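Local atomic coordinates of glutathione S-transferase (Burkholderia xenovorans, PDB entry 2DSA), a protein that binds glutathione and a product of biphenyl breakdown, and reductively dechlorinates polychlorinated biphenyl metabolites as a bacterial glutathione S-transferase. Residues A[5-10]-A[27-32]; A[11-16]-A[155-160]; A[124-129]-A[168-173]. All blocks are in the same frame, centred on the assembly; numbering follows the deposited sequence.

Interaction 1. Residues A[5-10]-A[27-32]. With HPX ((2Z,4E)-2-hydroxy-6-oxo-6-phenylhexa-2,4-dienoic acid), chain F; GSH (glutathione), chain E.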
loop_
_atom_site.group_PDB
_atom_site.type_symbol
_atom_site.label_atom_id
_atom_site.label_comp_id
_atom_site.label_asym_id
_atom_site.label_seq_id
_atom_site.Cartn_x
_atom_site.Cartn_y
_atom_site.Cartn_z
ATOM N N TYR A 5 -4.100 14.169 12.530
ATOM C CA TYR A 5 -4.813 14.446 11.300
ATOM C C TYR A 5 -4.535 15.840 10.759
ATOM O O TYR A 5 -4.055 16.710 11.479
ATOM C CB TYR A 5 -6.318 14.250 11.514
ATOM C CG TYR A 5 -7.055 15.469 12.044
ATOM C CD1 TYR A 5 -7.926 16.188 11.229
ATOM C CD2 TYR A 5 -6.886 15.894 13.366
ATOM C CE1 TYR A 5 -8.603 17.305 11.713
ATOM C CE2 TYR A 5 -7.559 17.007 13.852
ATOM C CZ TYR A 5 -8.408 17.703 13.025
ATOM O OH TYR A 5 -9.074 18.799 13.514
ATOM N N SER A 6 -4.828 16.031 9.478
ATOM C CA SER A 6 -4.954 17.366 8.898
ATOM C C SER A 6 -6.279 17.408 8.158
ATOM O O SER A 6 -6.621 16.446 7.459
ATOM C CB SER A 6 -3.775 17.697 7.978
ATOM O OG SER A 6 -3.835 19.052 7.526
ATOM N N PRO A 7 -7.073 18.489 8.361
ATOM C CA PRO A 7 -8.421 18.541 7.770
ATOM C C PRO A 7 -8.428 18.176 6.286
ATOM O O PRO A 7 -7.686 18.774 5.493
ATOM C CB PRO A 7 -8.838 20.005 7.969
ATOM C CG PRO A 7 -8.118 20.426 9.193
ATOM C CD PRO A 7 -6.780 19.696 9.164
ATOM N N GLY A 8 -9.230 17.174 5.933
ATOM C CA GLY A 8 -9.444 16.805 4.535
ATOM C C GLY A 8 -8.383 15.906 3.925
ATOM O O GLY A 8 -8.588 15.362 2.841
ATOM N N ALA A 9 -7.255 15.747 4.623
ATOM C CA ALA A 9 -6.172 14.862 4.198
ATOM C C ALA A 9 -6.597 13.412 4.326
ATOM O O ALA A 9 -7.712 13.120 4.778
ATOM C CB ALA A 9 -4.918 15.125 5.020
ATOM N N CYS A 10 -5.715 12.493 3.944
ATOM C CA CYS A 10 -6.063 11.065 3.952
ATOM C C CYS A 10 -6.406 10.534 5.348
ATOM O O CYS A 10 -6.998 9.468 5.464
ATOM C CB CYS A 10 -4.942 10.221 3.337
ATOM S SG CYS A 10 -3.343 10.410 4.172
ATOM N N LEU A 27 -8.819 13.726 18.517
ATOM C CA LEU A 27 -8.200 14.298 17.320
ATOM C C LEU A 27 -7.074 15.246 17.703
ATOM O O LEU A 27 -7.247 16.114 18.575
ATOM C CB LEU A 27 -9.222 15.050 16.466
ATOM C CG LEU A 27 -10.284 14.229 15.748
ATOM C CD1 LEU A 27 -11.363 15.150 15.209
ATOM C CD2 LEU A 27 -9.642 13.405 14.629
ATOM N N VAL A 28 -5.917 15.057 17.076
ATOM C CA VAL A 28 -4.786 15.943 17.288
ATOM C C VAL A 28 -4.388 16.491 15.932
ATOM O O VAL A 28 -3.872 15.756 15.073
ATOM C CB VAL A 28 -3.558 15.243 17.973
ATOM C CG1 VAL A 28 -2.418 16.243 18.154
ATOM C CG2 VAL A 28 -3.934 14.626 19.318
ATOM N N GLN A 29 -4.639 17.782 15.734
ATOM C CA GLN A 29 -4.361 18.432 14.460
ATOM C C GLN A 29 -2.872 18.621 14.246
ATOM O O GLN A 29 -2.124 18.903 15.183
ATOM C CB GLN A 29 -5.107 19.761 14.359
ATOM C CG GLN A 29 -5.270 20.272 12.940
ATOM C CD GLN A 29 -6.079 21.560 12.853
ATOM O OE1 GLN A 29 -6.744 21.962 13.809
ATOM N NE2 GLN A 29 -6.025 22.209 11.700
ATOM N N VAL A 30 -2.443 18.445 13.005
ATOM C CA VAL A 30 -1.041 18.596 12.647
ATOM C C VAL A 30 -0.952 19.678 11.577
ATOM O O VAL A 30 -1.707 19.648 10.600
ATOM C CB VAL A 30 -0.429 17.251 12.141
ATOM C CG1 VAL A 30 1.014 17.439 11.648
ATOM C CG2 VAL A 30 -0.493 16.177 13.238
ATOM N N ASP A 31 -0.058 20.646 11.783
ATOM C CA ASP A 31 0.248 21.628 10.744
ATOM C C ASP A 31 1.256 21.005 9.784
ATOM O O ASP A 31 2.432 20.876 10.111
ATOM C CB ASP A 31 0.788 22.937 11.353
ATOM C CG ASP A 31 0.977 24.052 10.307
ATOM O OD1 ASP A 31 1.698 23.853 9.297
ATOM O OD2 ASP A 31 0.411 25.145 10.502
ATOM N N LEU A 32 0.797 20.624 8.600
ATOM C CA LEU A 32 1.663 19.934 7.639
ATOM C C LEU A 32 2.755 20.813 7.008
ATOM O O LEU A 32 3.706 20.288 6.410
ATOM C CB LEU A 32 0.834 19.223 6.554
ATOM C CG LEU A 32 -0.122 18.095 6.982
ATOM C CD1 LEU A 32 -0.858 17.545 5.785
ATOM C CD2 LEU A 32 0.610 16.973 7.722
HETATM C CB3 HPX F . -8.262 19.127 1.659
HETATM C CB4 HPX F . -8.821 18.877 0.409
HETATM C CB5 HPX F . -8.150 18.061 -0.506
HETATM C CB6 HPX F . -6.926 17.496 -0.157
HETATM C CB1 HPX F . -6.370 17.744 1.090
HETATM C CB2 HPX F . -7.037 18.561 1.998
HETATM C CA6 HPX F . -5.047 17.149 1.465
HETATM O OA4 HPX F . -4.384 17.679 2.344
HETATM C CA5 HPX F . -4.522 15.946 0.794
HETATM C CA4 HPX F . -3.227 15.927 0.503
HETATM C CA3 HPX F . -2.598 14.769 -0.150
HETATM C CA2 HPX F . -1.268 14.613 -0.159
HETATM O OA3 HPX F . -0.424 15.479 0.389
HETATM C CA1 HPX F . -0.713 13.445 -0.798
HETATM O OA2 HPX F . 0.496 13.181 -0.620
HETATM O OA1 HPX F . -1.472 12.744 -1.493
HETATM N N1 GSH E . 2.223 6.203 2.773
HETATM C CA1 GSH E . 1.424 7.132 3.584
HETATM C C1 GSH E . 0.130 6.496 4.012
HETATM O O11 GSH E . -0.488 5.737 3.225
HETATM O O12 GSH E . -0.358 6.734 5.148
HETATM C CB1 GSH E . 1.071 8.421 2.849
HETATM C CG1 GSH E . 0.416 9.428 3.809
HETATM C CD1 GSH E . 0.346 10.781 3.158
HETATM O OE1 GSH E . 0.809 10.884 1.851
HETATM N N2 GSH E . -0.158 11.803 3.856
HETATM C CA2 GSH E . -0.244 13.173 3.375
HETATM C C2 GSH E . 0.639 14.094 4.154
HETATM O O2 GSH E . 0.646 14.057 5.545
HETATM C CB2 GSH E . -1.671 13.716 3.458
HETATM S SG2 GSH E . -2.769 12.760 2.394
HETATM N N3 GSH E . 1.395 14.933 3.473
HETATM C CA3 GSH E . 2.819 14.688 3.300
HETATM C C3 GSH E . 3.547 15.777 4.015
HETATM O O31 GSH E . 2.866 16.555 4.722
HETATM O O32 GSH E . 4.788 15.911 3.916
#

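Interaction 2. Residues A[11-16]-A[155-160]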
loop_
_atom_site.group_PDB
_atom_site.type_symbol
_atom_site.label_atom_id
_atom_site.label_comp_id
_atom_site.label_asym_id
_atom_site.label_seq_id
_atom_site.Cartn_x
_atom_site.Cartn_y
_atom_site.Cartn_z
ATOM N N SER A 11 -6.015 11.272 6.393
ATOM C CA SER A 11 -6.345 10.930 7.776
ATOM C C SER A 11 -7.839 10.948 8.045
ATOM O O SER A 11 -8.303 10.398 9.046
ATOM C CB SER A 11 -5.630 11.853 8.757
ATOM O OG SER A 11 -5.601 13.172 8.280
ATOM N N LEU A 12 -8.595 11.555 7.130
ATOM C CA LEU A 12 -10.042 11.562 7.210
ATOM C C LEU A 12 -10.573 10.127 7.120
ATOM O O LEU A 12 -11.671 9.834 7.598
ATOM C CB LEU A 12 -10.624 12.465 6.114
ATOM C CG LEU A 12 -12.150 12.515 5.884
ATOM C CD1 LEU A 12 -12.955 12.982 7.128
ATOM C CD2 LEU A 12 -12.480 13.366 4.664
ATOM N N SER A 13 -9.780 9.241 6.510
ATOM C CA SER A 13 -10.130 7.826 6.385
ATOM C C SER A 13 -10.157 7.063 7.730
ATOM O O SER A 13 -11.198 6.504 8.079
ATOM C CB SER A 13 -9.218 7.134 5.353
ATOM O OG SER A 13 -9.447 5.734 5.341
ATOM N N PRO A 14 -9.020 6.988 8.462
ATOM C CA PRO A 14 -9.158 6.480 9.835
ATOM C C PRO A 14 -10.145 7.259 10.714
ATOM O O PRO A 14 -10.860 6.635 11.494
ATOM C CB PRO A 14 -7.732 6.552 10.418
ATOM C CG PRO A 14 -6.868 7.204 9.382
ATOM C CD PRO A 14 -7.607 7.228 8.090
ATOM N N HIS A 15 -10.200 8.585 10.585
ATOM C CA HIS A 15 -11.208 9.386 11.309
ATOM C C HIS A 15 -12.611 8.795 11.118
ATOM O O HIS A 15 -13.275 8.432 12.084
ATOM C CB HIS A 15 -11.175 10.847 10.840
ATOM C CG HIS A 15 -12.013 11.778 11.667
ATOM N ND1 HIS A 15 -11.941 13.146 11.539
ATOM C CD2 HIS A 15 -12.930 11.538 12.640
ATOM C CE1 HIS A 15 -12.789 13.710 12.382
ATOM N NE2 HIS A 15 -13.398 12.756 13.063
ATOM N N ILE A 16 -13.055 8.677 9.870
ATOM C CA ILE A 16 -14.358 8.070 9.577
ATOM C C ILE A 16 -14.460 6.651 10.145
ATOM O O ILE A 16 -15.496 6.287 10.696
ATOM C CB ILE A 16 -14.666 8.070 8.046
ATOM C CG1 ILE A 16 -14.946 9.494 7.544
ATOM C CG2 ILE A 16 -15.849 7.157 7.711
ATOM C CD1 ILE A 16 -14.808 9.656 5.985
ATOM N N ASP A 155 -13.811 0.989 1.330
ATOM C CA ASP A 155 -14.781 1.941 0.812
ATOM C C ASP A 155 -14.606 3.313 1.428
ATOM O O ASP A 155 -14.785 4.331 0.750
ATOM C CB ASP A 155 -16.198 1.437 1.076
ATOM C CG ASP A 155 -16.484 0.125 0.388
ATOM O OD1 ASP A 155 -16.751 -0.879 1.098
ATOM O OD2 ASP A 155 -16.427 0.092 -0.864
ATOM N N ILE A 156 -14.272 3.335 2.714
ATOM C CA ILE A 156 -14.015 4.582 3.429
ATOM C C ILE A 156 -12.765 5.255 2.869
ATOM O O ILE A 156 -12.767 6.448 2.605
ATOM C CB ILE A 156 -13.874 4.347 4.964
ATOM C CG1 ILE A 156 -15.204 3.877 5.552
ATOM C CG2 ILE A 156 -13.410 5.605 5.656
ATOM C CD1 ILE A 156 -15.086 3.181 6.911
ATOM N N TYR A 157 -11.704 4.473 2.674
ATOM C CA TYR A 157 -10.482 5.004 2.107
ATOM C C TYR A 157 -10.773 5.542 0.696
ATOM O O TYR A 157 -10.415 6.678 0.383
ATOM C CB TYR A 157 -9.396 3.927 2.108
ATOM C CG TYR A 157 -7.992 4.388 1.790
ATOM C CD1 TYR A 157 -7.642 5.738 1.831
ATOM C CD2 TYR A 157 -6.997 3.462 1.492
ATOM C CE1 TYR A 157 -6.352 6.152 1.552
ATOM C CE2 TYR A 157 -5.697 3.867 1.216
ATOM C CZ TYR A 157 -5.387 5.213 1.242
ATOM O OH TYR A 157 -4.116 5.630 0.974
ATOM N N LEU A 158 -11.434 4.740 -0.137
ATOM C CA LEU A 158 -11.792 5.176 -1.508
ATOM C C LEU A 158 -12.591 6.479 -1.521
ATOM O O LEU A 158 -12.270 7.413 -2.269
ATOM C CB LEU A 158 -12.555 4.080 -2.263
ATOM C CG LEU A 158 -13.010 4.400 -3.701
ATOM C CD1 LEU A 158 -11.825 4.761 -4.616
ATOM C CD2 LEU A 158 -13.775 3.219 -4.267
ATOM N N PHE A 159 -13.611 6.547 -0.674
ATOM C CA PHE A 159 -14.441 7.741 -0.552
ATOM C C PHE A 159 -13.631 9.011 -0.271
ATOM O O PHE A 159 -13.928 10.083 -0.814
ATOM C CB PHE A 159 -15.494 7.521 0.539
ATOM C CG PHE A 159 -16.265 8.754 0.887
ATOM C CD1 PHE A 159 -17.431 9.082 0.193
ATOM C CD2 PHE A 159 -15.827 9.600 1.915
ATOM C CE1 PHE A 159 -18.137 10.229 0.507
ATOM C CE2 PHE A 159 -16.539 10.746 2.241
ATOM C CZ PHE A 159 -17.688 11.059 1.546
ATOM N N VAL A 160 -12.603 8.894 0.565
ATOM C CA VAL A 160 -11.795 10.050 0.942
ATOM C C VAL A 160 -10.922 10.547 -0.227
ATOM O O VAL A 160 -10.876 11.747 -0.512
ATOM C CB VAL A 160 -10.950 9.763 2.200
ATOM C CG1 VAL A 160 -9.868 10.844 2.414
ATOM C CG2 VAL A 160 -11.864 9.634 3.439
#

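Interaction 3. Residues A[124-129]-A[168-173]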
loop_
_atom_site.group_PDB
_atom_site.type_symbol
_atom_site.label_atom_id
_atom_site.label_comp_id
_atom_site.label_asym_id
_atom_site.label_seq_id
_atom_site.Cartn_x
_atom_site.Cartn_y
_atom_site.Cartn_z
ATOM N N ALA A 124 0.836 13.110 -16.707
ATOM C CA ALA A 124 1.053 11.664 -16.662
ATOM C C ALA A 124 0.160 11.029 -15.604
ATOM O O ALA A 124 -0.532 10.038 -15.860
ATOM C CB ALA A 124 2.509 11.359 -16.371
ATOM N N VAL A 125 0.186 11.632 -14.420
ATOM C CA VAL A 125 -0.581 11.194 -13.270
ATOM C C VAL A 125 -2.096 11.265 -13.521
ATOM O O VAL A 125 -2.831 10.358 -13.131
ATOM C CB VAL A 125 -0.119 11.982 -12.010
ATOM C CG1 VAL A 125 -1.257 12.725 -11.338
ATOM C CG2 VAL A 125 0.641 11.076 -11.062
ATOM N N ARG A 126 -2.548 12.321 -14.199
ATOM C CA ARG A 126 -3.962 12.455 -14.569
ATOM C C ARG A 126 -4.409 11.341 -15.511
ATOM O O ARG A 126 -5.556 10.903 -15.464
ATOM C CB ARG A 126 -4.249 13.832 -15.179
ATOM C CG ARG A 126 -4.423 14.927 -14.137
ATOM C CD ARG A 126 -4.639 16.302 -14.764
ATOM N NE ARG A 126 -4.600 17.363 -13.755
ATOM C CZ ARG A 126 -5.659 17.807 -13.083
ATOM N NH1 ARG A 126 -6.868 17.295 -13.307
ATOM N NH2 ARG A 126 -5.508 18.771 -12.188
ATOM N N GLN A 127 -3.483 10.882 -16.347
ATOM C CA GLN A 127 -3.737 9.808 -17.301
ATOM C C GLN A 127 -3.794 8.450 -16.609
ATOM O O GLN A 127 -4.670 7.619 -16.927
ATOM C CB GLN A 127 -2.655 9.810 -18.393
ATOM C CG GLN A 127 -3.178 9.516 -19.794
ATOM C CD GLN A 127 -4.443 10.313 -20.139
ATOM O OE1 GLN A 127 -5.489 9.731 -20.452
ATOM N NE2 GLN A 127 -4.355 11.649 -20.061
ATOM N N SER A 128 -2.851 8.232 -15.681
ATOM C CA SER A 128 -2.831 7.036 -14.817
ATOM C C SER A 128 -4.146 6.922 -14.067
ATOM O O SER A 128 -4.755 5.858 -14.035
ATOM C CB SER A 128 -1.678 7.087 -13.804
ATOM O OG SER A 128 -0.422 7.252 -14.444
ATOM N N LEU A 129 -4.576 8.036 -13.483
ATOM C CA LEU A 129 -5.825 8.097 -12.723
ATOM C C LEU A 129 -7.065 7.834 -13.564
ATOM O O LEU A 129 -7.985 7.149 -13.115
ATOM C CB LEU A 129 -5.960 9.445 -12.008
ATOM C CG LEU A 129 -5.209 9.568 -10.680
ATOM C CD1 LEU A 129 -5.215 11.017 -10.227
ATOM C CD2 LEU A 129 -5.817 8.637 -9.611
ATOM N N VAL A 168 -8.683 19.315 -7.110
ATOM C CA VAL A 168 -7.679 19.238 -8.170
ATOM C C VAL A 168 -8.337 19.136 -9.551
ATOM O O VAL A 168 -7.716 18.689 -10.519
ATOM C CB VAL A 168 -6.670 18.071 -7.957
ATOM C CG1 VAL A 168 -5.709 18.383 -6.823
ATOM C CG2 VAL A 168 -7.393 16.739 -7.730
ATOM N N ASN A 169 -9.604 19.554 -9.616
ATOM C CA ASN A 169 -10.365 19.685 -10.879
ATOM C C ASN A 169 -10.557 18.397 -11.680
ATOM O O ASN A 169 -10.622 18.438 -12.914
ATOM C CB ASN A 169 -9.792 20.811 -11.779
ATOM C CG ASN A 169 -9.655 22.139 -11.045
ATOM O OD1 ASN A 169 -10.651 22.733 -10.615
ATOM N ND2 ASN A 169 -8.414 22.605 -10.884
ATOM N N ILE A 170 -10.657 17.265 -10.983
ATOM C CA ILE A 170 -10.957 15.980 -11.638
ATOM C C ILE A 170 -12.460 15.754 -11.719
ATOM O O ILE A 170 -13.177 15.709 -10.699
ATOM C CB ILE A 170 -10.237 14.765 -10.980
ATOM C CG1 ILE A 170 -8.723 14.891 -11.167
ATOM C CG2 ILE A 170 -10.732 13.447 -11.585
ATOM C CD1 ILE A 170 -7.887 14.054 -10.222
ATOM N N ASP A 171 -12.929 15.639 -12.955
ATOM C CA ASP A 171 -14.328 15.405 -13.234
ATOM C C ASP A 171 -14.588 13.910 -13.146
ATOM O O ASP A 171 -13.900 13.119 -13.788
ATOM C CB ASP A 171 -14.671 15.923 -14.635
ATOM C CG ASP A 171 -16.166 16.050 -14.867
ATOM O OD1 ASP A 171 -16.560 16.222 -16.038
ATOM O OD2 ASP A 171 -16.950 15.986 -13.892
ATOM N N LEU A 172 -15.573 13.537 -12.335
ATOM C CA LEU A 172 -15.960 12.132 -12.176
ATOM C C LEU A 172 -17.193 11.792 -13.022
ATOM O O LEU A 172 -17.747 10.696 -12.920
ATOM C CB LEU A 172 -16.187 11.796 -10.693
ATOM C CG LEU A 172 -14.998 11.948 -9.729
ATOM C CD1 LEU A 172 -15.435 11.549 -8.341
ATOM C CD2 LEU A 172 -13.773 11.132 -10.163
ATOM N N SER A 173 -17.589 12.742 -13.871
ATOM C CA SER A 173 -18.736 12.608 -14.791
ATOM C C SER A 173 -18.704 11.376 -15.715
ATOM O O SER A 173 -19.754 10.786 -15.964
ATOM C CB SER A 173 -18.902 13.883 -15.627
ATOM O OG SER A 173 -19.224 14.999 -14.802
#

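Interaction 1. Residues A[5-10]-A[27-32]
In the thioredoxin-like N-terminal domain, Tyr5 and Gln29 form the last parallel bridge between strands 2-5 and 26-31, the two strands of a beta-alpha-beta crossover whose helix is 12-21. Two backbone bonds clamp Tyr5: its N gives a hydrogen to Val28 O at 3.0 Å, and its O receives one from Val30 N at 2.8 Å. Both side chains of the bridge lie on the same face of the sheet. With CG of Tyr5 held between its own N and carbonyl carbon (chi1 87°), the ring leans across to the neighbouring strand. Leu27 CD2 rests over one ring face, a CH-pi contact of 4.3 Å to the centroid and offset toward the rim, while Gln29 CB touches Tyr5 CE2 at 3.7 Å. Beyond CG the Gln29 chain is extended, and its NE2 reaches Pro7 CD at 3.6 Å, the two side chains crossing at about a right angle.

Past the bridge the chains diverge. Ser6 CB still meets Leu32 CD1 at 3.7 Å, and a type II turn from Ser6 to Ala9, closed by Ala9 N on Ser6 O, carries the chain into the ligand site. Gly8 and Ala9 line the phenyl and keto end of HPX, and Trp164 NE1 bonds to Gly8 O. Leu32 CD2 lies 3.6 Å from glutathione O2, and Cys10 SG stands 3.0 Å from the glutathione sulphur SG2, a short contact, well beyond disulfide length, whose nature the distance alone does not settle. The two directional bonds of the pairing are thus backbone ones, with Tyr5 packing on Leu27 and Gln29 beside them. The turn after the bridge brings Gly8, Ala9 and Cys10 to the ligands while Leu32 comes up from the other strand, which implies a site with apolar carbon beside the glutathione backbone and a cysteine sulphur facing the sulphur of glutathione.

Interaction 2. Residues A[11-16]-A[155-160]
Ile16 and Ile156 meet methyl to methyl, CG2 against CG2 at 3.5 Å, the two side chains lying alongside, pointed oppositely. The same Ile156 CG2 presses on Ser13 O at 3.4 Å, so that one methyl fills the angle between a side chain and a backbone carbonyl. Beside it Ser13 OG, turned anti to its backbone N (chi1 173°), comes within 3.5 Å of Tyr157 CA; these are packing contacts, none of them a hydrogen bond between the two segments. Val160 CG2 completes the tight part, sitting among Ser13 N, Leu12 CG (3.8 Å) and Ile16 CD1.

The contact belongs to the domain interface of the glutathione S-transferase fold, where helix 12-21 of the thioredoxin-like domain lies against helix 153-163 of the all-helical domain. The axes of the short segments cross at 138° between their N-to-C directions and come within 8.7 Å.

Toward Phe159 the fit slackens: Ile16 CD1 only approaches its CD2, at 4.2 Å, and Phe159 is partly exposed, although Phe181 and Val185 of helix 176-186 touch it. Tyr157, by contrast, is buried, and its hydroxyl is hydrogen-bonded to ND1 of His106, which lines the HPX pocket and the glutathione pocket next to it.

Interaction 3. Residues A[124-129]-A[168-173]
The guanidinium of Arg126 meets the 168-173 loop chiefly through its edge, where Val168 O lies near the plane. NH2 gives this carbonyl the stronger bond, 2.8 Å at an N-H...O angle of 146°, and NH1 adds a weak one at 3.2 Å, so a single oxygen is straddled by both terminal nitrogens. Seen from Val168, NH2 makes a C=O...N angle of 150° and is tilted 25° from the carbonyl plane, while the oxygen itself sits slightly out of the guanidinium plane. Asn169 O also lies near that plane, but at 3.9 Å from NH1 it is too distant to bond. Ile170 comes in obliquely, its CG1 packing 3.7 Å from Arg126 NH1.

Arg126 leaves its helix at an angle to the loop, and the extended run from CG to NE carries the charged end across. In the all-helical C-terminal domain this ties helix 119-139 to the connection between helices 153-163 and 176-186. Nearly a turn further along helix 119-139, Leu129 CD1 touches Ile170 CD1 at 4.0 Å, the two side chains crossing at about a right angle; Phe109 of helix 89-109 packs on both of them and on Val168. Val168 also touches Phe113, which lines the HPX pocket. At the start of the helical segment, Ala124 packs on Trp121 of the second subunit.

In the fold
Burial and chemistry change together across the three contacts. Interaction 2 is the core contact, buried near the centre of the chain between two domains and made mainly of aliphatic packing, with no hydrogen bond between its segments. Interaction 1 is partly buried, lies within the thioredoxin-like domain and depends on backbone bonds; interaction 3, about 24 Å from it between centres, lies within the helical domain near the surface, where an arginine grips a loop carbonyl. Interactions 1 and 2 adjoin: helix 12-21 starts shortly after the ligand-site turn, and Ser6 N probably bonds Ser11 OG. Interactions 2 and 3 do not touch, but helix 153-163, packed in the former, leads into the loop held in the latter.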